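Local structure of acRAF (Thiomonas intermedia, 4LOW) at residues R31-A36 against A79-L84; A39-E42 against H47-N50; Q49-N52 against Y57-I60. The protein serves as an assembly factor for RuBisCO in the alpha-carboxysome and belongs to the pterin-4a-carbinolamine dehydratase family, whose dehydratase activity it may share. All coordinates share one frame; numbering follows the deposited sequence.

Contact 1 (R31-A36 against A79-L84). With FMT (formic acid), chain J.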
# COMPACT_ATOMS: atom_id res chain seq x y z
N ARG A 31 5.64 4.48 -7.98
CA ARG A 31 4.24 4.71 -8.35
C ARG A 31 3.86 3.94 -9.61
O ARG A 31 2.75 3.41 -9.69
CB ARG A 31 4.01 6.22 -8.49
CG ARG A 31 2.56 6.62 -8.63
CD ARG A 31 1.74 6.18 -7.42
NE ARG A 31 0.92 5.01 -7.70
CZ ARG A 31 0.04 4.49 -6.86
NH1 ARG A 31 0.03 4.87 -5.58
NH2 ARG A 31 -0.79 3.55 -7.27
N ALA A 32 4.77 3.88 -10.59
CA ALA A 32 4.48 3.11 -11.81
C ALA A 32 4.30 1.66 -11.43
O ALA A 32 3.38 1.01 -11.92
CB ALA A 32 5.60 3.28 -12.80
N PHE A 33 5.13 1.14 -10.53
CA PHE A 33 4.98 -0.26 -10.10
C PHE A 33 3.64 -0.46 -9.36
O PHE A 33 2.93 -1.43 -9.62
CB PHE A 33 6.17 -0.61 -9.22
CG PHE A 33 6.07 -1.98 -8.61
CD1 PHE A 33 6.29 -3.12 -9.38
CD2 PHE A 33 5.88 -2.12 -7.26
CE1 PHE A 33 6.31 -4.39 -8.80
CE2 PHE A 33 5.91 -3.39 -6.68
CZ PHE A 33 6.14 -4.52 -7.46
N LEU A 34 3.29 0.46 -8.45
CA LEU A 34 2.01 0.35 -7.74
C LEU A 34 0.81 0.39 -8.69
O LEU A 34 -0.15 -0.39 -8.53
CB LEU A 34 1.85 1.40 -6.63
CG LEU A 34 2.79 1.22 -5.45
CD1 LEU A 34 2.85 2.51 -4.65
CD2 LEU A 34 2.26 0.11 -4.50
N ASP A 35 0.83 1.30 -9.67
CA ASP A 35 -0.27 1.33 -10.63
C ASP A 35 -0.33 0.05 -11.47
O ASP A 35 -1.43 -0.47 -11.75
CB ASP A 35 -0.12 2.56 -11.52
CG ASP A 35 -0.46 3.85 -10.80
OD1 ASP A 35 -1.49 3.89 -10.09
OD2 ASP A 35 0.21 4.86 -11.07
N ALA A 36 0.84 -0.50 -11.84
CA ALA A 36 0.86 -1.75 -12.62
C ALA A 36 0.38 -2.95 -11.76
O ALA A 36 -0.33 -3.84 -12.23
CB ALA A 36 2.26 -2.02 -13.16
N ALA A 79 5.47 -14.25 -9.69
CA ALA A 79 6.36 -14.08 -10.83
C ALA A 79 5.88 -12.95 -11.75
O ALA A 79 6.69 -12.25 -12.33
CB ALA A 79 6.44 -15.39 -11.61
N ARG A 80 4.58 -12.76 -11.91
CA ARG A 80 4.14 -11.64 -12.73
C ARG A 80 4.46 -10.31 -12.01
O ARG A 80 4.89 -9.35 -12.68
CB ARG A 80 2.68 -11.76 -13.11
CG ARG A 80 2.45 -12.84 -14.18
CD ARG A 80 1.01 -13.28 -14.20
NE ARG A 80 0.17 -12.37 -14.95
CZ ARG A 80 -1.08 -12.65 -15.31
NH1 ARG A 80 -1.61 -13.84 -15.01
NH2 ARG A 80 -1.80 -11.77 -15.98
N VAL A 81 4.35 -10.27 -10.64
CA VAL A 81 4.75 -9.06 -9.91
C VAL A 81 6.24 -8.79 -10.16
O VAL A 81 6.61 -7.65 -10.49
CB VAL A 81 4.49 -9.22 -8.42
CG1 VAL A 81 5.09 -8.05 -7.64
CG2 VAL A 81 3.01 -9.32 -8.14
N ASP A 82 7.10 -9.83 -10.11
CA ASP A 82 8.52 -9.64 -10.41
C ASP A 82 8.72 -9.05 -11.82
O ASP A 82 9.57 -8.17 -12.00
CB ASP A 82 9.26 -10.97 -10.34
CG ASP A 82 9.46 -11.49 -8.94
OD1 ASP A 82 9.14 -10.77 -7.99
OD2 ASP A 82 9.91 -12.64 -8.81
N ALA A 83 7.93 -9.52 -12.81
CA ALA A 83 8.08 -9.00 -14.16
C ALA A 83 7.67 -7.54 -14.25
O ALA A 83 8.25 -6.81 -15.07
CB ALA A 83 7.25 -9.83 -15.14
N LEU A 84 6.71 -7.07 -13.42
CA LEU A 84 6.33 -5.66 -13.41
C LEU A 84 7.47 -4.82 -12.86
O LEU A 84 7.60 -3.64 -13.23
CB LEU A 84 5.10 -5.41 -12.55
CG LEU A 84 3.80 -6.12 -12.95
CD1 LEU A 84 2.70 -5.83 -11.94
CD2 LEU A 84 3.36 -5.74 -14.37
C FMT J . -1.56 2.13 -4.08
O1 FMT J . -2.01 3.26 -4.28
O2 FMT J . -1.62 1.26 -5.06
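Val81 is the first residue of 79-84 to meet the facing helix, and it does so through Phe33. Its CG1 methyl reaches the end of the phenyl ring, with Val81 CG1 3.7 Å from Phe33 CZ, and the two side chains cross at about a right angle. The backbone takes part as well: Val81 O lies in the plane of the ring at its edge, 3.7 Å from Phe33 CE1, so the aromatic rim rather than a face is turned to the carbonyl. Phe33 gets there because its CG stands anti to the backbone N (chi1 174°), which carries the ring off the side of its own helix toward 79-84. One turn on from Val81, Leu84 continues the apolar strip. Its CB rests 4.1 Å from Phe33 CE1, while the branched end passes to Ala36, where Leu84 CD1 is 4.0 Å from Ala36 CB and 3.6 Å from Ala36 O. No hydrogen bond joins the segments, whose axes come within 10.3 Å at 146°, nearer antiparallel than perpendicular. On 31-36, Arg31 serves a different surface: its NH1 gives a hydrogen bond of 2.9 Å to O1 of a formic acid molecule, probably from the crystallisation liquor, which also binds Arg31 of the second subunit. Asp35 holds the guanidinium by a salt bridge, OD1 to Arg31 NH2 2.9 Å, met from above the carboxylate plane. Phe22 and Phe24 add their rings to that of Phe33, and Val58 and Ile60 of strand 57-63 pack against its edge. Two helices packed side by side on one face of an antiparallel sheet are the arrangement of the pterin-4a-carbinolamine dehydratase fold.

Contact 2 (A39-E42 against H47-N50); sequences ALSE and HPQN
The imidazole of His47 lies against the last turns of helix 27-44, with the carbonyl oxygen of Ser41 over one of its faces, 4.0 Å from His47 NE2. On that same side the Ser41 CB methylene packs close to the ring, 3.6 Å from His47 CD2, so one serine supplies both a polar and an apolar atom to the imidazole. The ring is placed there by a chi1 of -64°, which sets CG beside the backbone N and folds the imidazole back toward the helix. It also meets the ring of Tyr27 of the second subunit, the two planes inclined at about 45°, so the histidine lies between its own helix and the neighbouring chain.

The serine hydroxyl goes to the other residue of the pair. Ser41 OG touches the Pro48 ring at its CD carbon, at 3.4 Å, but this is packing; the polar partner of the hydroxyl is Gln46 O, to which it is hydrogen-bonded. A buried hydroxyl is thereby satisfied by the backbone just ahead of His47, and the tie draws the returning chain against the helix it has left. No hydrogen bond passes directly between the two segments.

Behind this junction Ser41 also touches Phe77 of helix 72-84, and Pro48 leans on Ile60 and Leu62 of strand 57-63. The chain thus leaves helix 27-44, turns, and enters strand 50-53 through a classic beta bulge, where Gln49 and Asn50 both face Thr61 of the adjacent strand.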
# COMPACT_ATOMS: atom_id res chain seq x y z
N ALA A 39 -3.34 -2.99 -11.76
CA ALA A 39 -3.83 -3.54 -13.02
C ALA A 39 -3.72 -5.06 -13.03
O ALA A 39 -4.65 -5.75 -13.48
CB ALA A 39 -3.08 -2.92 -14.20
N LEU A 40 -2.62 -5.60 -12.52
CA LEU A 40 -2.41 -7.04 -12.45
C LEU A 40 -3.47 -7.73 -11.58
O LEU A 40 -3.99 -8.79 -11.96
CB LEU A 40 -1.02 -7.33 -11.91
CG LEU A 40 -0.73 -8.82 -11.67
CD1 LEU A 40 -0.74 -9.60 -12.99
CD2 LEU A 40 0.57 -8.98 -10.99
N SER A 41 -3.77 -7.18 -10.42
CA SER A 41 -4.75 -7.75 -9.50
C SER A 41 -6.11 -7.79 -10.11
O SER A 41 -6.86 -8.77 -9.94
CB SER A 41 -4.79 -6.93 -8.21
OG SER A 41 -3.85 -7.47 -7.31
N GLU A 42 -6.45 -6.76 -10.87
CA GLU A 42 -7.75 -6.70 -11.53
C GLU A 42 -7.80 -7.70 -12.69
O GLU A 42 -8.82 -8.37 -12.87
CB GLU A 42 -8.01 -5.28 -12.04
CG GLU A 42 -8.18 -4.27 -10.91
CD GLU A 42 -7.77 -2.86 -11.24
OE1 GLU A 42 -7.51 -2.56 -12.43
OE2 GLU A 42 -7.67 -2.04 -10.29
N HIS A 47 -5.72 -10.80 -5.42
CA HIS A 47 -5.31 -9.65 -4.65
C HIS A 47 -4.37 -10.06 -3.53
O HIS A 47 -4.74 -10.91 -2.71
CB HIS A 47 -6.56 -8.95 -4.06
CG HIS A 47 -7.46 -8.39 -5.12
ND1 HIS A 47 -8.51 -9.12 -5.64
CD2 HIS A 47 -7.40 -7.20 -5.75
CE1 HIS A 47 -9.06 -8.35 -6.57
NE2 HIS A 47 -8.42 -7.18 -6.66
N PRO A 48 -3.20 -9.41 -3.40
CA PRO A 48 -2.35 -9.70 -2.24
C PRO A 48 -3.12 -9.55 -0.92
O PRO A 48 -4.05 -8.73 -0.81
CB PRO A 48 -1.27 -8.62 -2.35
CG PRO A 48 -1.13 -8.38 -3.85
CD PRO A 48 -2.60 -8.41 -4.28
N GLN A 49 -2.67 -10.28 0.10
CA GLN A 49 -3.18 -10.14 1.45
C GLN A 49 -2.95 -8.68 1.91
O GLN A 49 -3.83 -8.05 2.50
CB GLN A 49 -2.47 -11.12 2.39
CG GLN A 49 -2.90 -10.99 3.85
CD GLN A 49 -2.12 -11.90 4.74
OE1 GLN A 49 -1.68 -12.99 4.33
NE2 GLN A 49 -1.98 -11.50 5.99
N ASN A 50 -1.76 -8.14 1.59
CA ASN A 50 -1.47 -6.78 1.99
C ASN A 50 -0.37 -6.21 1.14
O ASN A 50 0.54 -6.94 0.74
CB ASN A 50 -0.98 -6.75 3.45
CG ASN A 50 -0.72 -5.37 3.99
OD1 ASN A 50 0.43 -4.91 3.91
ND2 ASN A 50 -1.71 -4.68 4.51

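Contact 3 (Q49-N52 against Y57-I60); sequences QNIN and YVNI
Asn52 and Asn59 face each other as an antiparallel hydrogen-bonded pair, joined by two backbone bonds: Asn59 N gives a short, nearly straight one to Asn52 O (2.7 Å, 166°), and Asn52 N returns one of 2.9 Å to Asn59 O, lying in the carbonyl plane. Their side chains run side by side on the same face of the sheet, the amide planes 48° apart. Asn59, with CG beside its backbone N (chi1 -59°), swings ND2 over to Asn52 O for an additional weak bond of 3.2 Å. Asn59 O likewise gathers further contacts, a CA-H...O approach from Ile51 CA at 3.5 Å and a water 3.0 Å away that also lies 2.9 Å from Asn50 OD1.

On the opposite face Ile51 pairs with Ile60 and packs diagonally on Val58, Ile51 CG2 to Val58 CG1 3.8 Å, both side chains pointing the same way toward Leu34 and Leu37 of helix 27-44.

Further out, Arg21 binds Asn59 OD1 and makes a cation-pi contact with the Tyr57 ring. Asn50 ND2 is hydrogen-bonded to Tyr57 OH and Asn52 OD1 of the second subunit, and the bond is reciprocated, Asn52 OD1 accepting from Asn50 ND2 of the second subunit. Ile51 and Asn52 also pair with an antiparallel strand of that chain, so this beta hairpin at the sheet's edge carries the sheet on across the dimer interface.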
# COMPACT_ATOMS: atom_id res chain seq x y z
N GLN A 49 -2.67 -10.28 0.10
CA GLN A 49 -3.18 -10.14 1.45
C GLN A 49 -2.95 -8.68 1.91
O GLN A 49 -3.83 -8.05 2.50
CB GLN A 49 -2.47 -11.12 2.39
CG GLN A 49 -2.90 -10.99 3.85
CD GLN A 49 -2.12 -11.90 4.74
OE1 GLN A 49 -1.68 -12.99 4.33
NE2 GLN A 49 -1.98 -11.50 5.99
N ASN A 50 -1.76 -8.14 1.59
CA ASN A 50 -1.47 -6.78 1.99
C ASN A 50 -0.37 -6.21 1.14
O ASN A 50 0.54 -6.94 0.74
CB ASN A 50 -0.98 -6.75 3.45
CG ASN A 50 -0.72 -5.37 3.99
OD1 ASN A 50 0.43 -4.91 3.91
ND2 ASN A 50 -1.71 -4.68 4.51
N ILE A 51 -0.46 -4.92 0.82
CA ILE A 51 0.56 -4.15 0.10
C ILE A 51 0.90 -3.00 1.01
O ILE A 51 0.02 -2.27 1.47
CB ILE A 51 0.05 -3.66 -1.26
CG1 ILE A 51 -0.22 -4.83 -2.19
CG2 ILE A 51 1.09 -2.73 -1.91
CD1 ILE A 51 -1.05 -4.49 -3.36
N ASN A 52 2.18 -2.81 1.32
CA ASN A 52 2.64 -1.89 2.33
C ASN A 52 3.75 -1.06 1.76
O ASN A 52 4.79 -1.64 1.45
CB ASN A 52 3.10 -2.79 3.51
CG ASN A 52 3.90 -2.15 4.58
OD1 ASN A 52 3.78 -0.97 4.83
ND2 ASN A 52 4.62 -2.99 5.33
N TYR A 57 9.61 2.18 -1.77
CA TYR A 57 9.60 0.75 -1.57
C TYR A 57 8.18 0.25 -1.45
O TYR A 57 7.27 1.02 -1.06
CB TYR A 57 10.42 0.32 -0.30
CG TYR A 57 10.03 1.06 0.94
CD1 TYR A 57 8.92 0.66 1.69
CD2 TYR A 57 10.70 2.22 1.33
CE1 TYR A 57 8.51 1.38 2.80
CE2 TYR A 57 10.28 2.95 2.45
CZ TYR A 57 9.17 2.52 3.17
OH TYR A 57 8.81 3.26 4.27
N VAL A 58 8.00 -1.04 -1.73
CA VAL A 58 6.70 -1.68 -1.66
C VAL A 58 6.92 -3.08 -1.13
O VAL A 58 7.72 -3.85 -1.69
CB VAL A 58 6.05 -1.78 -3.07
CG1 VAL A 58 4.69 -2.48 -2.98
CG2 VAL A 58 5.91 -0.41 -3.73
N ASN A 59 6.23 -3.43 -0.05
CA ASN A 59 6.30 -4.75 0.57
C ASN A 59 5.01 -5.49 0.27
O ASN A 59 3.92 -4.98 0.58
CB ASN A 59 6.40 -4.57 2.08
CG ASN A 59 7.61 -3.78 2.50
OD1 ASN A 59 8.76 -4.22 2.37
ND2 ASN A 59 7.37 -2.60 3.09
N ILE A 60 5.08 -6.67 -0.33
CA ILE A 60 3.88 -7.40 -0.72
C ILE A 60 3.80 -8.72 -0.00
O ILE A 60 4.79 -9.46 0.08
CB ILE A 60 3.94 -7.62 -2.24
CG1 ILE A 60 4.05 -6.27 -2.96
CG2 ILE A 60 2.69 -8.41 -2.71
CD1 ILE A 60 4.28 -6.37 -4.43
O HOH W 1 2.70 -6.42 2.88

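Contacts 1 and 2 share helix 27-44, and Leu40 of the latter packs on Val81 and Leu84 of the former; contacts 2 and 3 share Gln49 and Asn50, where loop passes into strand. Contact 1 is apolar helix packing without a cross-bond, partly buried. Contact 2 is the most buried and the smallest, a loop laid against a helix. Contact 3 is strand pairing: hydrogen bonds along the backbone, polar amides on one face and aliphatic side chains on the other. Those aliphatics meet contact 1 directly, Ile60 touching Phe33 and Val81, so helices and sheet close one hydrophobic layer; all three contacts reach the second subunit, contact 1 through Arg31 alone.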